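Local coordinates for protein AxyAgu115A (Amphibacillus xylanus NBRC 15112, PDB 6NPS) that is a family GH115 glycoside hydrolase, an alpha-glucuronidase that probably removes glucuronic acid side groups from arabinoglucuronoxylan, at residues G589-A594 against V654-L659; L597-A602 against S705-K710; P664-S669 against V761-G766; K711-I716 against N729-G734. The protein carries 3 engineered substitutions. All coordinates share one frame; numbering follows the deposited sequence.

Interaction 1 (G589-A594 against V654-L659); sequences GKNKYA and VLSYVL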
loop_
_atom_site.group_PDB
_atom_site.type_symbol
_atom_site.label_atom_id
_atom_site.label_comp_id
_atom_site.label_asym_id
_atom_site.label_seq_id
_atom_site.Cartn_x
_atom_site.Cartn_y
_atom_site.Cartn_z
ATOM N N GLY A 589 4.056 8.365 -8.899
ATOM C CA GLY A 589 3.017 8.727 -7.942
ATOM C C GLY A 589 1.656 8.954 -8.599
ATOM O O GLY A 589 0.640 8.477 -8.101
ATOM N N LYS A 590 1.621 9.660 -9.730
ATOM C CA LYS A 590 0.345 9.822 -10.442
ATOM C C LYS A 590 -0.173 8.488 -10.961
ATOM O O LYS A 590 -1.379 8.215 -10.873
ATOM C CB LYS A 590 0.501 10.808 -11.593
ATOM C CG LYS A 590 0.817 12.249 -11.141
ATOM C CD LYS A 590 1.049 13.151 -12.371
ATOM C CE LYS A 590 -0.152 13.115 -13.234
ATOM N NZ LYS A 590 -0.543 14.500 -13.519
ATOM N N ASN A 591 0.739 7.629 -11.456
ATOM C CA ASN A 591 0.366 6.319 -11.985
ATOM C C ASN A 591 -0.298 5.474 -10.915
ATOM O O ASN A 591 -1.385 4.911 -11.117
ATOM C CB ASN A 591 1.620 5.614 -12.532
ATOM C CG ASN A 591 1.438 4.097 -12.662
ATOM O OD1 ASN A 591 2.089 3.317 -11.940
ATOM N ND2 ASN A 591 0.539 3.668 -13.566
ATOM N N LYS A 592 0.359 5.365 -9.766
ATOM C CA LYS A 592 -0.169 4.582 -8.661
ATOM C C LYS A 592 -1.519 5.113 -8.190
ATOM O O LYS A 592 -2.419 4.336 -7.876
ATOM C CB LYS A 592 0.837 4.612 -7.517
ATOM C CG LYS A 592 0.464 3.846 -6.263
ATOM C CD LYS A 592 1.647 3.920 -5.264
ATOM C CE LYS A 592 1.341 3.279 -3.914
ATOM N NZ LYS A 592 0.973 4.296 -2.895
ATOM N N TYR A 593 -1.651 6.434 -8.065
ATOM C CA TYR A 593 -2.886 7.027 -7.550
ATOM C C TYR A 593 -4.043 6.804 -8.526
ATOM O O TYR A 593 -5.168 6.476 -8.117
ATOM C CB TYR A 593 -2.656 8.527 -7.301
ATOM C CG TYR A 593 -3.879 9.310 -6.856
ATOM C CD1 TYR A 593 -4.170 9.486 -5.502
ATOM C CD2 TYR A 593 -4.747 9.861 -7.787
ATOM C CE1 TYR A 593 -5.290 10.230 -5.087
ATOM C CE2 TYR A 593 -5.883 10.592 -7.388
ATOM C CZ TYR A 593 -6.143 10.765 -6.031
ATOM O OH TYR A 593 -7.258 11.477 -5.631
ATOM N N ALA A 594 -3.794 7.012 -9.819
ATOM C CA ALA A 594 -4.840 6.776 -10.812
ATOM C C ALA A 594 -5.218 5.305 -10.873
ATOM O O ALA A 594 -6.397 4.955 -11.077
ATOM C CB ALA A 594 -4.364 7.251 -12.183
ATOM N N VAL A 654 7.591 0.643 -9.209
ATOM C CA VAL A 654 6.680 -0.430 -9.564
ATOM C C VAL A 654 5.543 0.196 -10.377
ATOM O O VAL A 654 4.946 1.193 -9.949
ATOM C CB VAL A 654 6.133 -1.132 -8.313
ATOM C CG1 VAL A 654 5.074 -2.203 -8.716
ATOM C CG2 VAL A 654 7.276 -1.785 -7.510
ATOM N N LEU A 655 5.258 -0.356 -11.551
ATOM C CA LEU A 655 4.245 0.239 -12.430
ATOM C C LEU A 655 2.902 -0.403 -12.137
ATOM O O LEU A 655 2.820 -1.627 -11.987
ATOM C CB LEU A 655 4.568 -0.005 -13.902
ATOM C CG LEU A 655 5.984 0.366 -14.330
ATOM C CD1 LEU A 655 6.138 0.015 -15.784
ATOM C CD2 LEU A 655 6.172 1.846 -14.104
ATOM N N SER A 656 1.841 0.404 -12.113
ATOM C CA SER A 656 0.500 -0.128 -11.901
ATOM C C SER A 656 -0.243 -0.031 -13.221
ATOM O O SER A 656 -0.204 1.020 -13.864
ATOM C CB SER A 656 -0.250 0.665 -10.840
ATOM O OG SER A 656 0.348 0.532 -9.557
ATOM N N TYR A 657 -0.901 -1.107 -13.627
ATOM C CA TYR A 657 -1.746 -1.086 -14.810
ATOM C C TYR A 657 -3.180 -1.435 -14.444
ATOM O O TYR A 657 -3.432 -2.256 -13.568
ATOM C CB TYR A 657 -1.268 -2.054 -15.891
ATOM C CG TYR A 657 -0.039 -1.568 -16.607
ATOM C CD1 TYR A 657 1.239 -1.845 -16.085
ATOM C CD2 TYR A 657 -0.126 -0.862 -17.789
ATOM C CE1 TYR A 657 2.388 -1.433 -16.731
ATOM C CE2 TYR A 657 1.036 -0.426 -18.457
ATOM C CZ TYR A 657 2.289 -0.729 -17.911
ATOM O OH TYR A 657 3.450 -0.339 -18.518
ATOM N N VAL A 658 -4.122 -0.835 -15.154
ATOM C CA VAL A 658 -5.545 -0.960 -14.826
ATOM C C VAL A 658 -6.203 -1.853 -15.857
ATOM O O VAL A 658 -5.809 -1.847 -17.030
ATOM C CB VAL A 658 -6.143 0.461 -14.789
ATOM C CG1 VAL A 658 -7.609 0.477 -14.963
ATOM C CG2 VAL A 658 -5.705 1.154 -13.467
ATOM N N LEU A 659 -7.192 -2.635 -15.422
ATOM C CA LEU A 659 -8.032 -3.410 -16.313
ATOM C C LEU A 659 -9.406 -2.734 -16.337
ATOM O O LEU A 659 -10.015 -2.544 -15.265
ATOM C CB LEU A 659 -8.148 -4.870 -15.844
ATOM C CG LEU A 659 -6.777 -5.602 -15.756
ATOM C CD1 LEU A 659 -6.842 -6.957 -15.013
ATOM C CD2 LEU A 659 -6.237 -5.802 -17.156
HETATM O O HOH W 1 2.511 1.985 -9.051
HETATM O O HOH W 2 -1.762 1.486 -7.525
#
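Two direct hydrogen bonds tie the helical segment 589-594 to the strand at 655-657, and both belong to the amide of Asn591. With CG anti to the backbone N (chi1 160°), this side chain leaves the helix toward the strand and lies along the backbone of one residue, Ser656. Asn591 OD1 accepts from Ser656 N at 2.9 Å, the donor on a lone pair in the carbonyl plane. Asn591 ND2 gives a proton to Ser656 O at 2.8 Å; the N-H is nearly straight on its target (171°), and that oxygen lies almost in the amide plane. Gripped at both ends, the amide can hardly rotate, and ND2 has a further acceptor in Ala602 O.

Water fills in the remaining polar contacts. One molecule donates to Asn591 OD1 and to Val654 O while accepting from Ser656 OG, 2.7 Å away. A second donates to Lys592 O and to Ser656 OG, so the hydroxyl reaches the helix through solvent.

Direct packing is slight: beyond the bonded atoms, Ser656 CB stands 3.7 Å from Asn591 OD1, and only 186 Å² is buried in all. The axes of helical segment 589-594 and strand 655-657 approach to 7.6 Å, at 33°.

Leu655 and Tyr657 pair antiparallel with a strand of the second subunit, so an asparagine side chain bonding both backbone groups of one strand residue here holds an intersubunit beta-sheet against helix 564-596.

Interaction 2 (L597-A602 against S705-K710); sequences LNLIEA and SSVSEK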
loop_
_atom_site.group_PDB
_atom_site.type_symbol
_atom_site.label_atom_id
_atom_site.label_comp_id
_atom_site.label_asym_id
_atom_site.label_seq_id
_atom_site.Cartn_x
_atom_site.Cartn_y
_atom_site.Cartn_z
ATOM N N LEU A 597 -7.846 4.076 -8.502
ATOM C CA LEU A 597 -9.192 4.467 -8.878
ATOM C C LEU A 597 -9.677 3.768 -10.152
ATOM O O LEU A 597 -10.759 4.110 -10.652
ATOM C CB LEU A 597 -9.254 6.006 -9.066
ATOM C CG LEU A 597 -8.784 6.829 -7.855
ATOM C CD1 LEU A 597 -8.495 8.314 -8.187
ATOM C CD2 LEU A 597 -9.810 6.702 -6.734
ATOM N N ASN A 598 -8.917 2.795 -10.662
ATOM C CA ASN A 598 -9.213 2.043 -11.892
ATOM C C ASN A 598 -9.328 2.994 -13.089
ATOM O O ASN A 598 -10.178 2.794 -13.978
ATOM C CB ASN A 598 -10.503 1.227 -11.774
ATOM C CG ASN A 598 -10.493 -0.112 -12.586
ATOM O OD1 ASN A 598 -10.225 -1.137 -11.983
ATOM N ND2 ASN A 598 -10.759 -0.102 -13.894
ATOM N N LEU A 599 -8.563 4.075 -13.087
ATOM C CA LEU A 599 -8.609 5.035 -14.199
ATOM C C LEU A 599 -7.729 4.547 -15.346
ATOM O O LEU A 599 -6.555 4.243 -15.145
ATOM C CB LEU A 599 -8.107 6.412 -13.744
ATOM C CG LEU A 599 -8.951 7.119 -12.689
ATOM C CD1 LEU A 599 -8.420 8.510 -12.542
ATOM C CD2 LEU A 599 -10.441 7.133 -13.057
ATOM N N ILE A 600 -8.279 4.495 -16.549
ATOM C CA ILE A 600 -7.526 3.997 -17.705
ATOM C C ILE A 600 -6.266 4.817 -17.945
ATOM O O ILE A 600 -5.244 4.278 -18.391
ATOM C CB ILE A 600 -8.393 3.995 -18.982
ATOM C CG1 ILE A 600 -9.786 3.392 -18.722
ATOM C CG2 ILE A 600 -7.693 3.267 -20.112
ATOM C CD1 ILE A 600 -9.738 1.921 -18.401
ATOM N N GLU A 601 -6.292 6.104 -17.614
ATOM C CA GLU A 601 -5.133 6.973 -17.817
ATOM C C GLU A 601 -3.919 6.539 -17.008
ATOM O O GLU A 601 -2.799 6.960 -17.327
ATOM C CB GLU A 601 -5.488 8.413 -17.465
ATOM C CG GLU A 601 -5.584 8.686 -15.974
ATOM C CD GLU A 601 -6.106 10.095 -15.655
ATOM O OE1 GLU A 601 -7.278 10.399 -16.003
ATOM O OE2 GLU A 601 -5.338 10.892 -15.055
ATOM N N ALA A 602 -4.094 5.684 -15.994
ATOM C CA ALA A 602 -2.927 5.093 -15.332
ATOM C C ALA A 602 -1.976 4.424 -16.315
ATOM O O ALA A 602 -0.754 4.463 -16.139
ATOM C CB ALA A 602 -3.385 4.062 -14.301
ATOM N N SER A 705 -13.008 11.372 -15.891
ATOM C CA SER A 705 -12.079 10.332 -16.307
ATOM C C SER A 705 -12.782 9.012 -16.535
ATOM O O SER A 705 -13.653 8.610 -15.751
ATOM C CB SER A 705 -10.982 10.080 -15.258
ATOM O OG SER A 705 -10.290 11.269 -15.000
ATOM N N SER A 706 -12.318 8.305 -17.564
ATOM C CA SER A 706 -12.784 6.958 -17.893
ATOM C C SER A 706 -12.245 5.899 -16.924
ATOM O O SER A 706 -11.051 5.876 -16.595
ATOM C CB SER A 706 -12.322 6.562 -19.300
ATOM O OG SER A 706 -12.871 7.411 -20.285
ATOM N N VAL A 707 -13.120 4.974 -16.546
ATOM C CA VAL A 707 -12.719 3.743 -15.876
ATOM C C VAL A 707 -12.991 2.531 -16.723
ATOM O O VAL A 707 -12.566 1.439 -16.352
ATOM C CB VAL A 707 -13.416 3.576 -14.510
ATOM C CG1 VAL A 707 -13.034 4.716 -13.589
ATOM C CG2 VAL A 707 -14.909 3.511 -14.701
ATOM N N SER A 708 -13.721 2.675 -17.823
ATOM C CA SER A 708 -14.019 1.577 -18.735
ATOM C C SER A 708 -13.519 1.922 -20.139
ATOM O O SER A 708 -13.123 3.058 -20.420
ATOM C CB SER A 708 -15.521 1.312 -18.780
ATOM O OG SER A 708 -16.068 2.323 -19.624
ATOM N N GLU A 709 -13.583 0.945 -21.042
ATOM C CA GLU A 709 -13.281 1.182 -22.445
ATOM C C GLU A 709 -14.540 1.421 -23.277
ATOM O O GLU A 709 -14.488 1.323 -24.504
ATOM C CB GLU A 709 -12.463 0.024 -23.012
ATOM C CG GLU A 709 -10.976 0.338 -22.993
ATOM C CD GLU A 709 -10.091 -0.872 -23.239
ATOM O OE1 GLU A 709 -8.858 -0.751 -23.033
ATOM O OE2 GLU A 709 -10.626 -1.933 -23.637
ATOM N N LYS A 710 -15.653 1.775 -22.636
ATOM C CA LYS A 710 -16.928 2.032 -23.296
ATOM C C LYS A 710 -17.129 3.528 -23.490
ATOM O O LYS A 710 -16.552 4.356 -22.780
ATOM C CB LYS A 710 -18.082 1.461 -22.478
ATOM C CG LYS A 710 -18.449 0.055 -22.873
ATOM C CD LYS A 710 -18.015 -0.946 -21.855
ATOM C CE LYS A 710 -18.589 -2.322 -22.174
ATOM N NZ LYS A 710 -17.917 -3.396 -21.405
HETATM O O HOH W 3 -8.933 7.572 -17.334
#
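Ile600 N to Ser706 O is the firmest direct bond between the two segments, 3.1 Å long with an N-H...O angle of 164°; the donor sits 26° above the carbonyl plane. The same oxygen receives a proton from a water that in turn accepts from Glu601 N at 3.0 Å, so two successive amides of 597-602 converge on one carbonyl. Weaker links flank this pair. Asn598 ND2 points a bent, weak bond at Val707 O, its better acceptor being Leu659 O, and Glu601 OE1 lies 3.3 Å from Ser705 OG, a long approach. Two CA-H...O contacts add to the backbone match: Val707 CA sits 3.3 Å from Asn598 O, and Leu599 CA approaches Ser706 O.

Outside the polar line, the side chains interlock. Leu599 starts out away from 705-710, but with CG beside its backbone N (chi1 -65°) it brings CD2 back to Val707 CG1 at 3.6 Å, the two side chains crossing obliquely, and to Ser705 CB at 3.7 Å. Ile600 lays CD1 against Val707 O, 3.5 Å away. An alanine at Leu599 would remove both methyl branches and would probably leave Val707 CG1 and Ser705 CB less well packed.

Asn598, at positive phi, is the C-prime residue of a Schellman motif that ends helix 564-596; the short connection to helix 601-629 is thus a helix-to-helix turn docked on the end of strand 700-706 in an antiparallel beta-sheet.

Interaction 3 (P664-S669 against V761-G766); sequences PRLLVS and VKTPVG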
loop_
_atom_site.group_PDB
_atom_site.type_symbol
_atom_site.label_atom_id
_atom_site.label_comp_id
_atom_site.label_asym_id
_atom_site.label_seq_id
_atom_site.Cartn_x
_atom_site.Cartn_y
_atom_site.Cartn_z
ATOM N N PRO A 664 -20.142 1.775 -18.252
ATOM C CA PRO A 664 -19.574 3.067 -18.713
ATOM C C PRO A 664 -19.611 4.143 -17.633
ATOM O O PRO A 664 -20.376 5.129 -17.657
ATOM C CB PRO A 664 -20.463 3.408 -19.918
ATOM C CG PRO A 664 -21.744 2.796 -19.609
ATOM C CD PRO A 664 -21.437 1.492 -18.888
ATOM N N ARG A 665 -18.755 3.956 -16.660
ATOM C CA ARG A 665 -18.684 4.811 -15.500
ATOM C C ARG A 665 -17.653 5.905 -15.735
ATOM O O ARG A 665 -16.687 5.747 -16.504
ATOM C CB ARG A 665 -18.306 3.983 -14.251
ATOM C CG ARG A 665 -19.277 2.905 -13.878
ATOM C CD ARG A 665 -18.606 1.668 -13.138
ATOM N NE ARG A 665 -17.531 2.098 -12.230
ATOM C CZ ARG A 665 -16.769 1.260 -11.531
ATOM N NH1 ARG A 665 -16.973 -0.051 -11.678
ATOM N NH2 ARG A 665 -15.779 1.737 -10.730
ATOM N N LEU A 666 -17.848 7.015 -15.020
ATOM C CA LEU A 666 -16.988 8.171 -15.131
ATOM C C LEU A 666 -16.674 8.684 -13.735
ATOM O O LEU A 666 -17.579 8.869 -12.911
ATOM C CB LEU A 666 -17.700 9.288 -15.946
ATOM C CG LEU A 666 -17.855 9.028 -17.441
ATOM C CD1 LEU A 666 -18.643 10.236 -18.066
ATOM C CD2 LEU A 666 -16.491 8.869 -18.109
ATOM N N LEU A 667 -15.416 8.967 -13.486
ATOM C CA LEU A 667 -15.008 9.506 -12.205
ATOM C C LEU A 667 -14.895 11.019 -12.330
ATOM O O LEU A 667 -14.223 11.517 -13.235
ATOM C CB LEU A 667 -13.673 8.879 -11.781
ATOM C CG LEU A 667 -13.205 9.422 -10.435
ATOM C CD1 LEU A 667 -14.093 8.790 -9.341
ATOM C CD2 LEU A 667 -11.734 9.101 -10.211
ATOM N N VAL A 668 -15.560 11.750 -11.438
ATOM C CA VAL A 668 -15.416 13.203 -11.357
ATOM C C VAL A 668 -14.486 13.540 -10.198
ATOM O O VAL A 668 -14.721 13.098 -9.067
ATOM C CB VAL A 668 -16.788 13.881 -11.167
ATOM C CG1 VAL A 668 -16.633 15.404 -10.988
ATOM C CG2 VAL A 668 -17.723 13.541 -12.316
ATOM N N SER A 669 -13.448 14.350 -10.449
ATOM C CA SER A 669 -12.518 14.689 -9.383
ATOM C C SER A 669 -12.207 16.178 -9.394
ATOM O O SER A 669 -12.159 16.805 -10.454
ATOM C CB SER A 669 -11.226 13.855 -9.498
ATOM O OG SER A 669 -10.564 14.056 -10.745
ATOM N N VAL A 761 -23.085 17.346 -12.722
ATOM C CA VAL A 761 -22.424 16.531 -13.742
ATOM C C VAL A 761 -23.169 15.206 -13.820
ATOM O O VAL A 761 -23.084 14.388 -12.890
ATOM C CB VAL A 761 -20.951 16.271 -13.430
ATOM C CG1 VAL A 761 -20.332 15.468 -14.580
ATOM C CG2 VAL A 761 -20.213 17.583 -13.207
ATOM N N LYS A 762 -23.840 14.961 -14.938
ATOM C CA LYS A 762 -24.572 13.720 -15.130
ATOM C C LYS A 762 -23.737 12.769 -15.972
ATOM O O LYS A 762 -23.164 13.166 -16.999
ATOM C CB LYS A 762 -25.947 13.973 -15.748
ATOM C CG LYS A 762 -26.902 14.450 -14.672
ATOM C CD LYS A 762 -28.370 14.372 -15.059
ATOM C CE LYS A 762 -28.589 14.765 -16.504
ATOM N NZ LYS A 762 -29.004 16.193 -16.667
ATOM N N THR A 763 -23.621 11.521 -15.497
ATOM C CA THR A 763 -22.844 10.482 -16.155
ATOM C C THR A 763 -23.766 9.299 -16.433
ATOM O O THR A 763 -24.909 9.289 -15.958
ATOM C CB THR A 763 -21.673 10.035 -15.277
ATOM O OG1 THR A 763 -22.187 9.207 -14.229
ATOM C CG2 THR A 763 -20.901 11.241 -14.685
ATOM N N PRO A 764 -23.324 8.292 -17.193
ATOM C CA PRO A 764 -24.232 7.179 -17.517
ATOM C C PRO A 764 -24.750 6.431 -16.308
ATOM O O PRO A 764 -25.802 5.791 -16.411
ATOM C CB PRO A 764 -23.377 6.279 -18.420
ATOM C CG PRO A 764 -22.486 7.278 -19.135
ATOM C CD PRO A 764 -22.120 8.261 -18.052
ATOM N N VAL A 765 -24.107 6.542 -15.146
ATOM C CA VAL A 765 -24.510 5.750 -13.994
ATOM C C VAL A 765 -24.944 6.591 -12.802
ATOM O O VAL A 765 -25.370 6.026 -11.787
ATOM C CB VAL A 765 -23.387 4.778 -13.592
ATOM C CG1 VAL A 765 -22.942 3.984 -14.825
ATOM C CG2 VAL A 765 -22.216 5.549 -13.010
ATOM N N GLY A 766 -24.888 7.922 -12.891
ATOM C CA GLY A 766 -25.270 8.720 -11.735
ATOM C C GLY A 766 -25.093 10.212 -11.933
ATOM O O GLY A 766 -25.096 10.687 -13.068
HETATM O O HOH W 4 -20.285 7.984 -12.861
#
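Mostly side chains, with one water, bridge segments 664-669 and 761-766, whose backbones stay 6 to 8 Å apart between their nearest CA atoms. At one end Val668 and Val761 meet tip to tip, CG2 of Val668 against CG1 of Val761 at 4.0 Å. Next along, Leu666 and Thr763 slide past each other in opposite directions: CG2 of Thr763 rests beside CB of Leu666, and CD1 of Leu666 runs on to CD of Pro764, 4.0 Å away, crossing that ring at about a right angle.

The end-to-end directions differ by 146°, and the two strands belong to different sheets, 666-670 to an antiparallel one and 754-763 to a mixed one. This is face-to-face packing of a beta-sandwich, with Leu666, Val668, Val761 and Thr763 directed between the layers, where Phe702 also touches Val668 and Val761.

Toward the other end the fit turns on proline. The Pro764 ring lies against the carbonyl of Pro664, its CB 3.3 Å from Pro664 O, while CG of Pro664 meets the same CB obliquely. That oxygen is buried with no polar partner. Beside it, both methyls of Val765 rest against Arg665 CG, CG1 at 3.9 Å, the side chains crossing obliquely; the guanidinium leads off to Glu678. Between the backbones, a water donates to Leu666 O and accepts from Thr763 OG1 at 2.6 Å.

Interaction 4 (K711-I716 against N729-G734); sequences KAEYHI and NGVLDG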
loop_
_atom_site.group_PDB
_atom_site.type_symbol
_atom_site.label_atom_id
_atom_site.label_comp_id
_atom_site.label_asym_id
_atom_site.label_seq_id
_atom_site.Cartn_x
_atom_site.Cartn_y
_atom_site.Cartn_z
ATOM N N LYS A 711 -17.962 3.886 -24.460
ATOM C CA LYS A 711 -18.238 5.309 -24.610
ATOM C C LYS A 711 -19.169 5.745 -23.481
ATOM O O LYS A 711 -20.132 5.046 -23.135
ATOM C CB LYS A 711 -18.803 5.636 -26.002
ATOM C CG LYS A 711 -19.862 4.708 -26.529
ATOM C CD LYS A 711 -21.256 5.110 -26.037
ATOM C CE LYS A 711 -22.347 4.145 -26.505
ATOM N NZ LYS A 711 -23.488 4.090 -25.541
ATOM N N ALA A 712 -18.829 6.853 -22.846
ATOM C CA ALA A 712 -19.570 7.353 -21.693
ATOM C C ALA A 712 -19.811 8.840 -21.897
ATOM O O ALA A 712 -18.847 9.600 -21.965
ATOM C CB ALA A 712 -18.770 7.130 -20.406
ATOM N N GLU A 713 -21.070 9.248 -22.005
ATOM C CA GLU A 713 -21.411 10.659 -22.188
ATOM C C GLU A 713 -21.639 11.352 -20.852
ATOM O O GLU A 713 -22.204 10.770 -19.924
ATOM C CB GLU A 713 -22.683 10.806 -23.037
ATOM C CG GLU A 713 -22.575 10.260 -24.443
ATOM C CD GLU A 713 -23.782 10.628 -25.309
ATOM O OE1 GLU A 713 -24.227 11.799 -25.251
ATOM O OE2 GLU A 713 -24.286 9.744 -26.043
ATOM N N TYR A 714 -21.207 12.604 -20.753
ATOM C CA TYR A 714 -21.505 13.411 -19.584
ATOM C C TYR A 714 -22.292 14.655 -20.007
ATOM O O TYR A 714 -22.217 15.086 -21.164
ATOM C CB TYR A 714 -20.191 13.808 -18.834
ATOM C CG TYR A 714 -19.133 14.464 -19.691
ATOM C CD1 TYR A 714 -19.125 15.841 -19.882
ATOM C CD2 TYR A 714 -18.145 13.706 -20.323
ATOM C CE1 TYR A 714 -18.154 16.460 -20.669
ATOM C CE2 TYR A 714 -17.169 14.310 -21.105
ATOM C CZ TYR A 714 -17.187 15.686 -21.278
ATOM O OH TYR A 714 -16.241 16.291 -22.060
ATOM N N HIS A 715 -23.042 15.234 -19.066
ATOM C CA HIS A 715 -23.780 16.484 -19.290
ATOM C C HIS A 715 -23.600 17.386 -18.072
ATOM O O HIS A 715 -23.839 16.970 -16.929
ATOM C CB HIS A 715 -25.277 16.209 -19.556
ATOM C CG HIS A 715 -25.518 15.028 -20.457
ATOM N ND1 HIS A 715 -25.328 15.076 -21.825
ATOM C CD2 HIS A 715 -25.890 13.753 -20.175
ATOM C CE1 HIS A 715 -25.591 13.890 -22.348
ATOM N NE2 HIS A 715 -25.932 13.067 -21.368
ATOM N N ILE A 716 -23.163 18.613 -18.305
ATOM C CA ILE A 716 -22.821 19.553 -17.247
ATOM C C ILE A 716 -23.765 20.753 -17.290
ATOM O O ILE A 716 -23.963 21.357 -18.349
ATOM C CB ILE A 716 -21.355 19.996 -17.399
ATOM C CG1 ILE A 716 -20.448 18.774 -17.260
ATOM C CG2 ILE A 716 -20.996 21.052 -16.370
ATOM C CD1 ILE A 716 -19.135 18.889 -18.032
ATOM N N ASN A 729 -21.608 19.351 -22.825
ATOM C CA ASN A 729 -21.807 17.955 -23.180
ATOM C C ASN A 729 -20.501 17.412 -23.730
ATOM O O ASN A 729 -19.689 18.156 -24.294
ATOM C CB ASN A 729 -22.925 17.764 -24.224
ATOM C CG ASN A 729 -24.275 18.237 -23.730
ATOM O OD1 ASN A 729 -24.840 17.669 -22.787
ATOM N ND2 ASN A 729 -24.821 19.272 -24.380
ATOM N N GLY A 730 -20.305 16.112 -23.558
ATOM C CA GLY A 730 -19.115 15.477 -24.091
ATOM C C GLY A 730 -19.245 13.974 -23.989
ATOM O O GLY A 730 -20.197 13.440 -23.415
ATOM N N VAL A 731 -18.278 13.293 -24.569
ATOM C CA VAL A 731 -18.243 11.844 -24.498
ATOM C C VAL A 731 -16.782 11.435 -24.353
ATOM O O VAL A 731 -15.885 12.056 -24.930
ATOM C CB VAL A 731 -18.941 11.192 -25.709
ATOM C CG1 VAL A 731 -18.387 11.732 -27.000
ATOM C CG2 VAL A 731 -18.816 9.674 -25.658
ATOM N N LEU A 732 -16.539 10.458 -23.499
ATOM C CA LEU A 732 -15.237 9.835 -23.373
ATOM C C LEU A 732 -15.375 8.379 -23.792
ATOM O O LEU A 732 -16.462 7.805 -23.733
ATOM C CB LEU A 732 -14.713 9.968 -21.946
ATOM C CG LEU A 732 -14.528 11.389 -21.393
ATOM C CD1 LEU A 732 -14.323 11.305 -19.904
ATOM C CD2 LEU A 732 -13.310 12.050 -22.004
ATOM N N ASP A 733 -14.280 7.769 -24.238
ATOM C CA ASP A 733 -14.391 6.405 -24.736
ATOM C C ASP A 733 -13.424 5.412 -24.115
ATOM O O ASP A 733 -13.499 4.229 -24.450
ATOM C CB ASP A 733 -14.206 6.367 -26.254
ATOM C CG ASP A 733 -12.978 7.112 -26.686
ATOM O OD1 ASP A 733 -11.879 6.770 -26.207
ATOM O OD2 ASP A 733 -13.108 8.057 -27.489
ATOM N N GLY A 734 -12.520 5.833 -23.246
ATOM C CA GLY A 734 -11.608 4.841 -22.712
ATOM C C GLY A 734 -10.529 4.362 -23.667
ATOM O O GLY A 734 -9.612 3.652 -23.231
HETATM O O HOH W 5 -22.712 14.240 -24.809
HETATM O O HOH W 6 -14.867 15.124 -23.894
#
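Backbone hydrogen bonds join strands 712-716 and 729-732 in antiparallel register, their axes 4.6 Å apart. Ala712 and Leu732 form one hydrogen-bonded pair, Ala712 N to Leu732 O being shortest at 2.7 Å. Tyr714 and Gly730 form the other, with Tyr714 N to Gly730 O at 3.0 Å. Glu713 with Val731 and His715 with Asn729 are the non-hydrogen-bonded pairs.

One side-chain bond reinforces this pattern: His715 ND1 donates to Asn729 OD1 at 2.8 Å. The oxygen lies almost in the imidazole plane, though ring and amide planes are turned 70° apart.

Aromatic packing occupies the face that carries Ala712, Tyr714 and Leu732. Tyr714 takes the crowded torsion, CG between the backbone N and carbonyl carbon (chi1 53°), which swings its ring across to Gly730. Gly730 CA lies over that ring in a CH-pi contact, 3.8 Å from its centroid. A CB on this glycine would clash with Tyr714 OH. Leu732 CG meets the ring's edge at CE2, 3.9 Å away. A serine at Tyr714 would probably uncover Gly730 and cost Leu732 this neighbour.

An aromatic ring laid over the glycine of a hydrogen-bonded antiparallel pair marks this edge of the mixed sheet, where 729-732 is the outermost strand within the chain.

Interactions 1 to 4 lie on one side of the chain's centre, the centre of interaction 1 about 34 Å from it and that of interaction 4 about 50 Å. Interactions 1 and 2, with centres 11 Å apart, lie near the end of helix 564-596, interaction 2 at the turn into helix 601-629, and both touch the second subunit. Interactions 2 and 3 share the antiparallel sheet through neighbouring strands 700-706 and 666-670. The centres of interactions 3 and 4 are about 8 Å apart, and both reach the mixed sheet through 754-763 and 712-718. Along the chain, the segments of 1 and 2 alternate, as do those of 2 and 3, while 4 is nested within 3. The contacts therefore lead from the dimer interface into a beta-sandwich.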